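Local coordinates for glycoside hydrolase family 61 (Trichoderma reesei QM6a, PDB 5O2X), which is a copper-dependent lytic polysaccharide monooxygenase of family AA9, which probably cleaves cellulose or related polysaccharides by oxidation, at residues 6-11 with 237-242; 52-57 with 194-199; 75-80 with 138-143. All coordinates share one frame; numbering follows the deposited sequence.

The three contacts close nested loops: 75-80 with 138-143 lies inside the loop closed by 52-57 with 194-199, which in turn lies inside that of 6-11 with 237-242. Contacts 1 and 3 are neighbours, with centres about 10 Å apart, because strands 3-9 and 74-80 pair in one five-stranded sheet; they also share two mannoses. Strands 139-143 and 241-243 are the outermost strands of that sheet. Contact 2 lies across the centre of the chain, its centre about 28 Å from that of contact 1 and about 21 Å from that of contact 3, among the loops beside the other sheet. Sequence-distant segments thus meet on both sides of the chain's centre, and the C-terminal extension joins the five-stranded sheet.

Contact 1. Residues 6-11 with 237-242; sequences DIVING and SAATAT. With MAN (alpha-D-mannopyranose), chain N; MAN (alpha-D-mannopyranose), chain O; MAN (alpha-D-mannopyranose), chain P; MAN (alpha-D-mannopyranose), chain M.
Gly11 O takes two backbone N-H groups in succession: that of Thr240, 2.8 Å from Thr240 N to Gly11 O, in the carbonyl plane on a lone pair, and more loosely that of Ala241, 3.3 Å from Ala241 N to Gly11 O. Beside this grip, Val8 CG1 lies 3.9 Å from Ala239 CB; CG1 stands anti to the backbone N (chi1 -176°), which aims that methyl at the small alanine. Glycine suits position 11 because its phi is positive (88°) and the mannose on Thr240 packs where a CB would project. Two O-linked mannoses widen the contact. The sugar on Ser237 accepts the Gly11 amide, with 2.9 Å from Gly11 N to mannose O3, and the same hydroxyl makes a weak bond to Val8 O. The sugar on Thr240 reaches Asn10 O with two hydroxyls, at 2.9 Å from its O3 and 3.2 Å from its O4. Serine and threonine thus serve here as sugar carriers, and the sugars fasten the 237-242 segment to the turn after strand 3-9. In the next shell, Val8 pairs with Leu76 and Ala241 with Trp13, on which the side chains of Val8 and Ala239 also rest. Strand 241-243 runs parallel to strand 12-15, itself antiparallel to 3-9, so this C-terminal segment extends the five-stranded sheet, consistent with a supposed linker being part of the catalytic domain.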
loop_
_atom_site.group_PDB
_atom_site.type_symbol
_atom_site.label_atom_id
_atom_site.label_comp_id
_atom_site.label_asym_id
_atom_site.label_seq_id
_atom_site.Cartn_x
_atom_site.Cartn_y
_atom_site.Cartn_z
ATOM N N ASP A 6 -10.756 -0.149 5.908
ATOM C CA ASP A 6 -10.305 0.343 7.196
ATOM C C ASP A 6 -8.877 -0.080 7.384
ATOM O O ASP A 6 -8.400 -1.036 6.753
ATOM C CB ASP A 6 -11.201 -0.152 8.336
ATOM C CG ASP A 6 -11.216 -1.641 8.462
ATOM O OD1 ASP A 6 -10.281 -2.163 9.191
ATOM O OD2 ASP A 6 -12.037 -2.348 7.876
ATOM N N ILE A 7 -8.205 0.638 8.293
ATOM C CA ILE A 7 -6.896 0.182 8.815
ATOM C C ILE A 7 -7.011 0.099 10.328
ATOM O O ILE A 7 -7.802 0.832 10.931
ATOM C CB ILE A 7 -5.722 1.064 8.346
ATOM C CG1 ILE A 7 -5.764 2.470 8.927
ATOM C CG2 ILE A 7 -5.674 1.092 6.823
ATOM C CD1 ILE A 7 -4.560 3.324 8.568
ATOM N N VAL A 8 -6.253 -0.818 10.920
ATOM C CA VAL A 8 -6.324 -1.040 12.377
ATOM C C VAL A 8 -4.909 -0.964 12.908
ATOM O O VAL A 8 -4.054 -1.783 12.535
ATOM C CB VAL A 8 -6.997 -2.350 12.728
ATOM C CG1 VAL A 8 -7.149 -2.494 14.223
ATOM C CG2 VAL A 8 -8.355 -2.491 12.017
ATOM N N ILE A 9 -4.654 0.033 13.749
ATOM C CA ILE A 9 -3.279 0.364 14.188
ATOM C C ILE A 9 -3.189 0.002 15.660
ATOM O O ILE A 9 -3.843 0.656 16.505
ATOM C CB ILE A 9 -2.975 1.852 13.969
ATOM C CG1 ILE A 9 -3.269 2.260 12.512
ATOM C CG2 ILE A 9 -1.534 2.147 14.405
ATOM C CD1 ILE A 9 -2.929 3.681 12.169
ATOM N N ASN A 10 -2.483 -1.070 15.979
ATOM C CA ASN A 10 -2.494 -1.546 17.389
ATOM C C ASN A 10 -3.840 -1.599 17.987
ATOM O O ASN A 10 -4.059 -1.163 19.117
ATOM C CB ASN A 10 -1.654 -0.724 18.333
ATOM C CG ASN A 10 -0.243 -0.771 18.014
ATOM O OD1 ASN A 10 0.227 -1.481 17.121
ATOM N ND2 ASN A 10 0.496 -0.028 18.803
ATOM N N GLY A 11 -4.778 -2.154 17.224
ATOM C CA GLY A 11 -6.108 -2.318 17.732
ATOM C C GLY A 11 -7.096 -1.171 17.558
ATOM O O GLY A 11 -8.273 -1.286 17.921
ATOM N N SER A 237 -6.244 -9.466 13.238
ATOM C CA SER A 237 -6.720 -9.252 14.600
ATOM C C SER A 237 -7.821 -8.216 14.550
ATOM O O SER A 237 -7.902 -7.397 13.633
ATOM C CB SER A 237 -5.606 -8.834 15.537
ATOM O OG SER A 237 -5.245 -7.520 15.260
ATOM N N ALA A 238 -8.690 -8.299 15.551
ATOM C CA ALA A 238 -9.843 -7.429 15.649
ATOM C C ALA A 238 -9.451 -6.083 16.239
ATOM O O ALA A 238 -8.535 -5.995 17.057
ATOM C CB ALA A 238 -10.911 -8.075 16.524
ATOM N N ALA A 239 -10.167 -5.037 15.876
ATOM C CA ALA A 239 -10.048 -3.788 16.573
ATOM C C ALA A 239 -10.710 -3.869 17.921
ATOM O O ALA A 239 -11.679 -4.625 18.126
ATOM C CB ALA A 239 -10.710 -2.678 15.778
ATOM N N THR A 240 -10.203 -3.080 18.847
ATOM C CA THR A 240 -10.798 -2.959 20.160
ATOM C C THR A 240 -11.254 -1.525 20.473
ATOM O O THR A 240 -11.798 -1.303 21.561
ATOM C CB THR A 240 -9.831 -3.469 21.233
ATOM O OG1 THR A 240 -8.753 -2.546 21.278
ATOM C CG2 THR A 240 -9.289 -4.850 20.913
ATOM N N ALA A 241 -11.042 -0.584 19.536
ATOM C CA ALA A 241 -11.490 0.789 19.696
ATOM C C ALA A 241 -11.454 1.411 18.312
ATOM O O ALA A 241 -10.882 0.846 17.403
ATOM C CB ALA A 241 -10.582 1.519 20.650
ATOM N N THR A 242 -12.049 2.592 18.223
ATOM C CA THR A 242 -12.132 3.340 16.978
ATOM C C THR A 242 -11.641 4.760 17.206
ATOM O O THR A 242 -11.789 5.304 18.306
ATOM C CB THR A 242 -13.569 3.322 16.490
ATOM O OG1 THR A 242 -13.908 1.956 16.185
ATOM C CG2 THR A 242 -13.830 4.223 15.350
HETATM C C1 MAN N . -4.178 -7.047 16.097
HETATM C C2 MAN N . -4.237 -5.529 16.146
HETATM C C3 MAN N . -3.838 -4.943 14.772
HETATM C C4 MAN N . -2.477 -5.474 14.383
HETATM C C5 MAN N . -2.544 -6.997 14.360
HETATM C C6 MAN N . -1.220 -7.638 14.058
HETATM O O2 MAN N . -3.368 -5.018 17.139
HETATM O O3 MAN N . -3.864 -3.522 14.847
HETATM O O4 MAN N . -2.132 -4.963 13.103
HETATM O O5 MAN N . -2.930 -7.509 15.622
HETATM O O6 MAN N . -0.189 -7.120 14.938
HETATM C C1 MAN O . -8.438 -2.118 22.605
HETATM C C2 MAN O . -7.542 -0.903 22.466
HETATM C C3 MAN O . -6.265 -1.336 21.734
HETATM C C4 MAN O . -5.580 -2.510 22.453
HETATM C C5 MAN O . -6.556 -3.655 22.706
HETATM C C6 MAN O . -5.994 -4.764 23.579
HETATM O O2 MAN O . -7.240 -0.358 23.765
HETATM O O3 MAN O . -5.393 -0.235 21.575
HETATM O O4 MAN O . -4.507 -3.011 21.635
HETATM O O5 MAN O . -7.737 -3.123 23.326
HETATM O O6 MAN O . -5.991 -4.272 24.911
HETATM C C1 MAN P . -15.170 1.467 16.590
HETATM C C2 MAN P . -15.097 0.022 17.021
HETATM C C3 MAN P . -14.688 -0.747 15.757
HETATM C C4 MAN P . -15.582 -0.454 14.569
HETATM C C5 MAN P . -15.659 1.018 14.308
HETATM C C6 MAN P . -16.627 1.348 13.183
HETATM O O2 MAN P . -16.389 -0.326 17.540
HETATM O O3 MAN P . -14.819 -2.113 16.036
HETATM O O4 MAN P . -15.263 -1.170 13.399
HETATM O O5 MAN P . -16.085 1.610 15.519
HETATM O O6 MAN P . -16.914 2.753 13.247
HETATM C C1 MAN M . -9.049 -10.281 10.007
HETATM C C2 MAN M . -9.886 -9.057 10.253
HETATM C C3 MAN M . -10.439 -9.043 11.660
HETATM C C4 MAN M . -11.137 -10.334 12.003
HETATM C C5 MAN M . -10.249 -11.523 11.654
HETATM C C6 MAN M . -10.963 -12.845 11.797
HETATM O O2 MAN M . -10.955 -9.084 9.303
HETATM O O3 MAN M . -11.348 -7.946 11.832
HETATM O O4 MAN M . -11.417 -10.348 13.410
HETATM O O5 MAN M . -9.757 -11.456 10.319
HETATM O O6 MAN M . -10.053 -13.934 11.633
#

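Contact 2. Residues 52-57 with 194-199; sequences PDIICH and LGTDLY. With MAN (alpha-D-mannopyranose), chain E.
Ile54 meets the edge of the Tyr199 ring near the ring plane, with 4.3 Å from Ile54 CG1 to Tyr199 CD2, while Leu198 CB lies over the centre of one ring face. The ring's hydroxyl is hydrogen-bonded to Glu158 and Tyr93, so the phenol combines an apolar edge for isoleucine with a polar tip for the neighbouring strands. Ile54 CG1 is anti to the backbone N (chi1 -166°), which carries this branch to the tyrosine, and the other branch turns to the preceding part of the loop: Ile54 CG2 sits 3.6 Å from Gly195 O and 4.1 Å from Thr196 CG2. One beta-branched side chain therefore fills two niches. Glycine fits at 195 because Ile55 CG1 lies only 4.2 Å from Gly195 CA, in the direction a side chain would take. Thr196 divides its work: OG1 carries a mannose, and CG2 faces Pro52, 4.1 Å from Pro52 N. Each backbone is curled by a bond from residue i+3 to residue i, Ile55 N to Pro52 O and Asp197 N to Leu194 O. Arg156 holds the carbonyl oxygens of Ile54 and Ile55, and Gln50 bonds to those of Thr196 and Tyr199. This is loop-on-loop packing beside the AA9 beta-sandwich: the short helix 53-56, tied through the Cys56-Cys177 disulfide to strand 172-183, which also carries the copper-site residue Tyr174, is covered by the turn following strand 193-194.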
loop_
_atom_site.group_PDB
_atom_site.type_symbol
_atom_site.label_atom_id
_atom_site.label_comp_id
_atom_site.label_asym_id
_atom_site.label_seq_id
_atom_site.Cartn_x
_atom_site.Cartn_y
_atom_site.Cartn_z
ATOM N N PRO A 52 1.034 10.609 -12.644
ATOM C CA PRO A 52 0.723 10.784 -11.237
ATOM C C PRO A 52 -0.227 9.758 -10.651
ATOM O O PRO A 52 -0.220 9.563 -9.424
ATOM C CB PRO A 52 0.129 12.209 -11.195
ATOM C CG PRO A 52 -0.263 12.547 -12.609
ATOM C CD PRO A 52 0.741 11.838 -13.426
ATOM N N ASP A 53 -1.052 9.133 -11.458
ATOM C CA ASP A 53 -1.994 8.122 -10.932
ATOM C C ASP A 53 -1.314 6.995 -10.178
ATOM O O ASP A 53 -1.931 6.394 -9.304
ATOM C CB ASP A 53 -2.836 7.532 -12.080
ATOM C CG ASP A 53 -3.923 8.458 -12.584
ATOM O OD1 ASP A 53 -4.180 9.522 -11.982
ATOM O OD2 ASP A 53 -4.531 8.061 -13.621
ATOM N N ILE A 54 -0.074 6.631 -10.537
ATOM C CA ILE A 54 0.562 5.497 -9.825
ATOM C C ILE A 54 0.882 5.845 -8.383
ATOM O O ILE A 54 1.076 4.928 -7.564
ATOM C CB ILE A 54 1.838 5.052 -10.573
ATOM C CG1 ILE A 54 2.341 3.684 -10.094
ATOM C CG2 ILE A 54 2.968 6.091 -10.460
ATOM C CD1 ILE A 54 1.339 2.547 -10.159
ATOM N N ILE A 55 0.952 7.133 -8.034
ATOM C CA ILE A 55 1.438 7.497 -6.704
ATOM C C ILE A 55 0.485 7.019 -5.629
ATOM O O ILE A 55 0.843 6.268 -4.721
ATOM C CB ILE A 55 1.692 9.014 -6.633
ATOM C CG1 ILE A 55 2.723 9.464 -7.702
ATOM C CG2 ILE A 55 2.152 9.385 -5.241
ATOM C CD1 ILE A 55 2.720 10.963 -7.916
ATOM N N CYS A 56 -0.780 7.451 -5.715
ATOM C CA CYS A 56 -1.829 7.157 -4.742
ATOM C C CYS A 56 -3.153 6.761 -5.420
ATOM O O CYS A 56 -4.227 6.889 -4.822
ATOM C CB CYS A 56 -2.032 8.310 -3.769
ATOM S SG CYS A 56 -0.640 8.545 -2.626
ATOM N N HIS A 57 -3.069 6.236 -6.640
ATOM C CA HIS A 57 -4.243 5.791 -7.411
ATOM C C HIS A 57 -4.848 6.997 -8.162
ATOM O O HIS A 57 -4.401 8.143 -8.065
ATOM C CB HIS A 57 -5.234 4.958 -6.613
ATOM C CG HIS A 57 -5.827 3.805 -7.383
ATOM N ND1 HIS A 57 -6.427 3.985 -8.618
ATOM C CD2 HIS A 57 -5.936 2.499 -7.055
ATOM C CE1 HIS A 57 -6.862 2.801 -9.009
ATOM N NE2 HIS A 57 -6.577 1.882 -8.080
ATOM N N LEU A 194 10.897 8.582 -6.239
ATOM C CA LEU A 194 9.640 9.209 -6.634
ATOM C C LEU A 194 8.645 8.149 -7.104
ATOM O O LEU A 194 9.012 7.193 -7.786
ATOM C CB LEU A 194 9.870 10.218 -7.745
ATOM C CG LEU A 194 10.661 11.475 -7.341
ATOM C CD1 LEU A 194 11.086 12.232 -8.590
ATOM C CD2 LEU A 194 9.830 12.383 -6.467
ATOM N N GLY A 195 7.368 8.368 -6.801
ATOM C CA GLY A 195 6.349 7.413 -7.238
ATOM C C GLY A 195 6.379 7.081 -8.702
ATOM O O GLY A 195 6.252 5.895 -9.053
ATOM N N THR A 196 6.588 8.081 -9.570
ATOM C CA THR A 196 6.584 7.822 -11.010
ATOM C C THR A 196 7.900 7.219 -11.535
ATOM O O THR A 196 7.992 6.964 -12.739
ATOM C CB THR A 196 6.228 9.097 -11.795
ATOM O OG1 THR A 196 7.214 10.099 -11.512
ATOM C CG2 THR A 196 4.854 9.565 -11.476
ATOM N N ASP A 197 8.849 6.991 -10.633
ATOM C CA ASP A 197 10.077 6.270 -10.961
ATOM C C ASP A 197 10.098 4.873 -10.362
ATOM O O ASP A 197 11.053 4.135 -10.614
ATOM C CB ASP A 197 11.291 7.047 -10.453
ATOM C CG ASP A 197 11.551 8.325 -11.236
ATOM O OD1 ASP A 197 11.179 8.491 -12.401
ATOM O OD2 ASP A 197 12.184 9.210 -10.595
ATOM N N LEU A 198 9.064 4.447 -9.631
ATOM C CA LEU A 198 9.113 3.141 -8.989
ATOM C C LEU A 198 9.167 2.001 -10.005
ATOM O O LEU A 198 9.955 1.076 -9.849
ATOM C CB LEU A 198 7.883 2.928 -8.084
ATOM C CG LEU A 198 7.861 3.767 -6.827
ATOM C CD1 LEU A 198 6.489 3.657 -6.173
ATOM C CD2 LEU A 198 8.951 3.349 -5.840
ATOM N N TYR A 199 8.283 2.023 -11.004
ATOM C CA TYR A 199 8.006 0.853 -11.840
ATOM C C TYR A 199 8.062 1.211 -13.327
ATOM O O TYR A 199 7.714 2.315 -13.718
ATOM C CB TYR A 199 6.590 0.357 -11.565
ATOM C CG TYR A 199 6.307 0.053 -10.119
ATOM C CD1 TYR A 199 7.198 -0.665 -9.316
ATOM C CD2 TYR A 199 5.135 0.470 -9.534
ATOM C CE1 TYR A 199 6.892 -0.962 -8.010
ATOM C CE2 TYR A 199 4.829 0.170 -8.240
ATOM C CZ TYR A 199 5.696 -0.570 -7.461
ATOM O OH TYR A 199 5.425 -0.918 -6.171
HETATM C C1 MAN E . 7.922 10.462 -12.684
HETATM C C2 MAN E . 9.098 11.316 -12.294
HETATM C C3 MAN E . 8.551 12.644 -11.706
HETATM C C4 MAN E . 7.527 13.334 -12.615
HETATM C C5 MAN E . 6.473 12.348 -13.065
HETATM C C6 MAN E . 5.557 12.877 -14.156
HETATM O O2 MAN E . 9.862 11.610 -13.449
HETATM O O3 MAN E . 9.615 13.557 -11.383
HETATM O O4 MAN E . 6.849 14.375 -11.899
HETATM O O5 MAN E . 7.072 11.139 -13.595
HETATM O O6 MAN E . 4.389 12.149 -14.296
#

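Contact 3. Residues 75-80 with 138-143; sequences ILFQWV and NTWVVK. With NAG (2-acetamido-2-deoxy-beta-D-glucopyranose), chain C; MAN (alpha-D-mannopyranose), chain N; MAN (alpha-D-mannopyranose), chain M.
An antiparallel strand pair joins 75-80 to the edge strand 139-143, with Ile75 facing Val142 and Phe77 facing Trp140 as hydrogen-bonded pairs. Phe77 N reaches Trp140 O at 2.8 Å, nearly along the C=O axis, while the return bond from Trp140 N to Phe77 O is longer, 3.2 Å. Asn138 closes the end twice: its O accepts Trp79 N at 2.9 Å, and its ND2 donates to Trp79 O at 3.0 Å from well above that carbonyl plane. Asparagine suits this site, tolerating positive phi (69°) and offering OD1 to Trp84 N as well. In this sheet of the AA9 beta-sandwich, the Ile75 and Phe77 face turns inward to strand 151-161. Phe77 CE2 lies 3.6 Å from Val142 CG1, in one of two valine conformers; Ile75 CG2 covers part of one ring face, and His157 stacks on the ring. The opposite face carries Leu76 and Thr139, which cross obliquely with 3.8 Å between Leu76 CD2 and Thr139 CG2. Here the Gln78 chain bends at chi2 (72°), which turns CD aside, and Gln78 OE1 accepts a hydrogen bond from O2 of the chain M mannose, 2.7 Å away.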
loop_
_atom_site.group_PDB
_atom_site.type_symbol
_atom_site.label_atom_id
_atom_site.label_comp_id
_atom_site.label_asym_id
_atom_site.label_seq_id
_atom_site.Cartn_x
_atom_site.Cartn_y
_atom_site.Cartn_z
ATOM N N ILE A 75 0.262 -2.059 11.594
ATOM C CA ILE A 75 -0.928 -1.552 10.896
ATOM C C ILE A 75 -1.477 -2.694 10.049
ATOM O O ILE A 75 -0.765 -3.285 9.235
ATOM C CB ILE A 75 -0.563 -0.352 10.007
ATOM C CG1 ILE A 75 0.023 0.774 10.881
ATOM C CG2 ILE A 75 -1.815 0.111 9.238
ATOM C CD1 ILE A 75 0.379 2.025 10.131
ATOM N N LEU A 76 -2.745 -2.988 10.275
ATOM C CA LEU A 76 -3.505 -3.978 9.520
ATOM C C LEU A 76 -4.340 -3.260 8.483
ATOM O O LEU A 76 -5.075 -2.309 8.797
ATOM C CB LEU A 76 -4.373 -4.805 10.497
ATOM C CG LEU A 76 -5.284 -5.836 9.832
ATOM C CD1 LEU A 76 -5.448 -6.998 10.748
ATOM C CD2 LEU A 76 -6.649 -5.217 9.449
ATOM N N PHE A 77 -4.233 -3.715 7.232
ATOM C CA PHE A 77 -5.026 -3.213 6.115
ATOM C C PHE A 77 -6.142 -4.211 5.827
ATOM O O PHE A 77 -5.869 -5.395 5.664
ATOM C CB PHE A 77 -4.182 -3.084 4.861
ATOM C CG PHE A 77 -2.995 -2.184 5.009
ATOM C CD1 PHE A 77 -3.090 -0.801 4.924
ATOM C CD2 PHE A 77 -1.758 -2.761 5.248
ATOM C CE1 PHE A 77 -1.967 -0.021 5.071
ATOM C CE2 PHE A 77 -0.631 -2.009 5.364
ATOM C CZ PHE A 77 -0.721 -0.639 5.279
ATOM N N GLN A 78 -7.385 -3.724 5.737
ATOM C CA GLN A 78 -8.555 -4.571 5.450
ATOM C C GLN A 78 -9.076 -4.286 4.054
ATOM O O GLN A 78 -9.635 -3.207 3.812
ATOM C CB GLN A 78 -9.641 -4.300 6.465
ATOM C CG GLN A 78 -10.930 -5.107 6.235
ATOM C CD GLN A 78 -10.716 -6.559 6.575
ATOM O OE1 GLN A 78 -10.530 -6.901 7.757
ATOM N NE2 GLN A 78 -10.703 -7.429 5.561
ATOM N N TRP A 79 -8.912 -5.244 3.143
ATOM C CA TRP A 79 -9.421 -5.145 1.768
ATOM C C TRP A 79 -10.833 -5.734 1.685
ATOM O O TRP A 79 -11.130 -6.747 2.342
ATOM C CB TRP A 79 -8.490 -5.880 0.827
ATOM C CG TRP A 79 -7.193 -5.187 0.567
ATOM C CD1 TRP A 79 -6.052 -5.220 1.314
ATOM C CD2 TRP A 79 -6.909 -4.307 -0.542
ATOM N NE1 TRP A 79 -5.096 -4.431 0.727
ATOM C CE2 TRP A 79 -5.589 -3.873 -0.413
ATOM C CE3 TRP A 79 -7.649 -3.879 -1.654
ATOM C CZ2 TRP A 79 -4.997 -3.019 -1.346
ATOM C CZ3 TRP A 79 -7.072 -3.051 -2.572
ATOM C CH2 TRP A 79 -5.749 -2.618 -2.429
ATOM N N VAL A 80 -11.621 -5.146 0.817
ATOM C CA VAL A 80 -12.939 -5.657 0.456
ATOM C C VAL A 80 -13.133 -5.526 -1.052
ATOM O O VAL A 80 -12.533 -4.652 -1.683
ATOM C CB VAL A 80 -14.052 -4.874 1.201
ATOM C CG1 VAL A 80 -13.970 -5.113 2.685
ATOM C CG2 VAL A 80 -14.051 -3.402 0.886
ATOM N N ASN A 138 -8.561 -11.338 4.143
ATOM C CA ASN A 138 -8.359 -10.175 3.321
ATOM C C ASN A 138 -7.586 -9.054 4.007
ATOM O O ASN A 138 -7.823 -7.873 3.778
ATOM C CB ASN A 138 -9.687 -9.628 2.722
ATOM C CG ASN A 138 -9.919 -10.009 1.294
ATOM O OD1 ASN A 138 -9.553 -11.109 0.842
ATOM N ND2 ASN A 138 -10.525 -9.085 0.559
ATOM N N THR A 139 -6.599 -9.457 4.835
ATOM C CA THR A 139 -5.798 -8.483 5.545
ATOM C C THR A 139 -4.331 -8.664 5.235
ATOM O O THR A 139 -3.856 -9.742 4.853
ATOM C CB THR A 139 -6.026 -8.517 7.061
ATOM O OG1 THR A 139 -5.535 -9.737 7.634
ATOM C CG2 THR A 139 -7.486 -8.308 7.410
ATOM N N TRP A 140 -3.584 -7.577 5.484
ATOM C CA TRP A 140 -2.112 -7.560 5.436
ATOM C C TRP A 140 -1.657 -6.744 6.603
ATOM O O TRP A 140 -2.265 -5.704 6.915
ATOM C CB TRP A 140 -1.598 -6.958 4.131
ATOM C CG TRP A 140 -0.130 -7.115 3.944
ATOM C CD1 TRP A 140 0.857 -6.167 4.129
ATOM C CD2 TRP A 140 0.552 -8.322 3.609
ATOM N NE1 TRP A 140 2.083 -6.706 3.900
ATOM C CE2 TRP A 140 1.950 -8.031 3.588
ATOM C CE3 TRP A 140 0.133 -9.624 3.312
ATOM C CZ2 TRP A 140 2.915 -8.999 3.269
ATOM C CZ3 TRP A 140 1.073 -10.561 2.986
ATOM C CH2 TRP A 140 2.443 -10.265 2.991
ATOM N N VAL A 141 -0.550 -7.154 7.254
ATOM C CA VAL A 141 0.034 -6.447 8.391
ATOM C C VAL A 141 1.404 -5.931 8.025
ATOM O O VAL A 141 2.238 -6.693 7.533
ATOM C CB VAL A 141 0.133 -7.381 9.616
ATOM C CG1 VAL A 141 0.802 -6.672 10.797
ATOM C CG2 VAL A 141 -1.266 -7.843 10.000
ATOM N N VAL A 142 1.648 -4.632 8.288
ATOM C CA VAL A 142 2.993 -4.026 8.144
ATOM C C VAL A 142 3.379 -3.442 9.489
ATOM O O VAL A 142 2.539 -2.951 10.224
ATOM C CB VAL A 142 3.015 -2.982 6.984
ATOM C CG1 VAL A 142 2.289 -1.707 7.374
ATOM C CG2 VAL A 142 4.435 -2.702 6.500
ATOM N N LYS A 143 4.680 -3.441 9.759
ATOM C CA LYS A 143 5.222 -2.821 10.952
ATOM C C LYS A 143 5.945 -1.527 10.619
ATOM O O LYS A 143 6.819 -1.508 9.740
ATOM C CB LYS A 143 6.141 -3.801 11.672
ATOM C CG LYS A 143 6.815 -3.179 12.879
ATOM C CD LYS A 143 7.587 -4.207 13.698
ATOM C CE LYS A 143 8.669 -3.563 14.563
ATOM N NZ LYS A 143 9.527 -4.575 15.267
HETATM C C1 NAG C . -13.688 -10.425 7.389
HETATM C C2 NAG C . -14.529 -10.296 8.623
HETATM C C3 NAG C . -15.876 -9.701 8.217
HETATM C C4 NAG C . -15.711 -8.392 7.500
HETATM C C5 NAG C . -14.691 -8.506 6.376
HETATM C C6 NAG C . -14.281 -7.166 5.841
HETATM C C7 NAG C . -14.710 -11.728 10.582
HETATM C C8 NAG C . -14.912 -13.121 11.090
HETATM N N2 NAG C . -14.701 -11.578 9.262
HETATM O O3 NAG C . -16.743 -9.525 9.349
HETATM O O4 NAG C . -16.961 -7.934 6.945
HETATM O O5 NAG C . -13.465 -9.119 6.876
HETATM O O6 NAG C . -13.804 -6.311 6.869
HETATM O O7 NAG C . -14.527 -10.769 11.349
HETATM C C1 MAN N . -4.178 -7.047 16.097
HETATM C C2 MAN N . -4.237 -5.529 16.146
HETATM C C3 MAN N . -3.838 -4.943 14.772
HETATM C C4 MAN N . -2.477 -5.474 14.383
HETATM C C5 MAN N . -2.544 -6.997 14.360
HETATM C C6 MAN N . -1.220 -7.638 14.058
HETATM O O2 MAN N . -3.368 -5.018 17.139
HETATM O O3 MAN N . -3.864 -3.522 14.847
HETATM O O4 MAN N . -2.132 -4.963 13.103
HETATM O O5 MAN N . -2.930 -7.509 15.622
HETATM O O6 MAN N . -0.189 -7.120 14.938
HETATM C C1 MAN M . -9.049 -10.281 10.007
HETATM C C2 MAN M . -9.886 -9.057 10.253
HETATM C C3 MAN M . -10.439 -9.043 11.660
HETATM C C4 MAN M . -11.137 -10.334 12.003
HETATM C C5 MAN M . -10.249 -11.523 11.654
HETATM C C6 MAN M . -10.963 -12.845 11.797
HETATM O O2 MAN M . -10.955 -9.084 9.303
HETATM O O3 MAN M . -11.348 -7.946 11.832
HETATM O O4 MAN M . -11.417 -10.348 13.410
HETATM O O5 MAN M . -9.757 -11.456 10.319
HETATM O O6 MAN M . -10.053 -13.934 11.633
#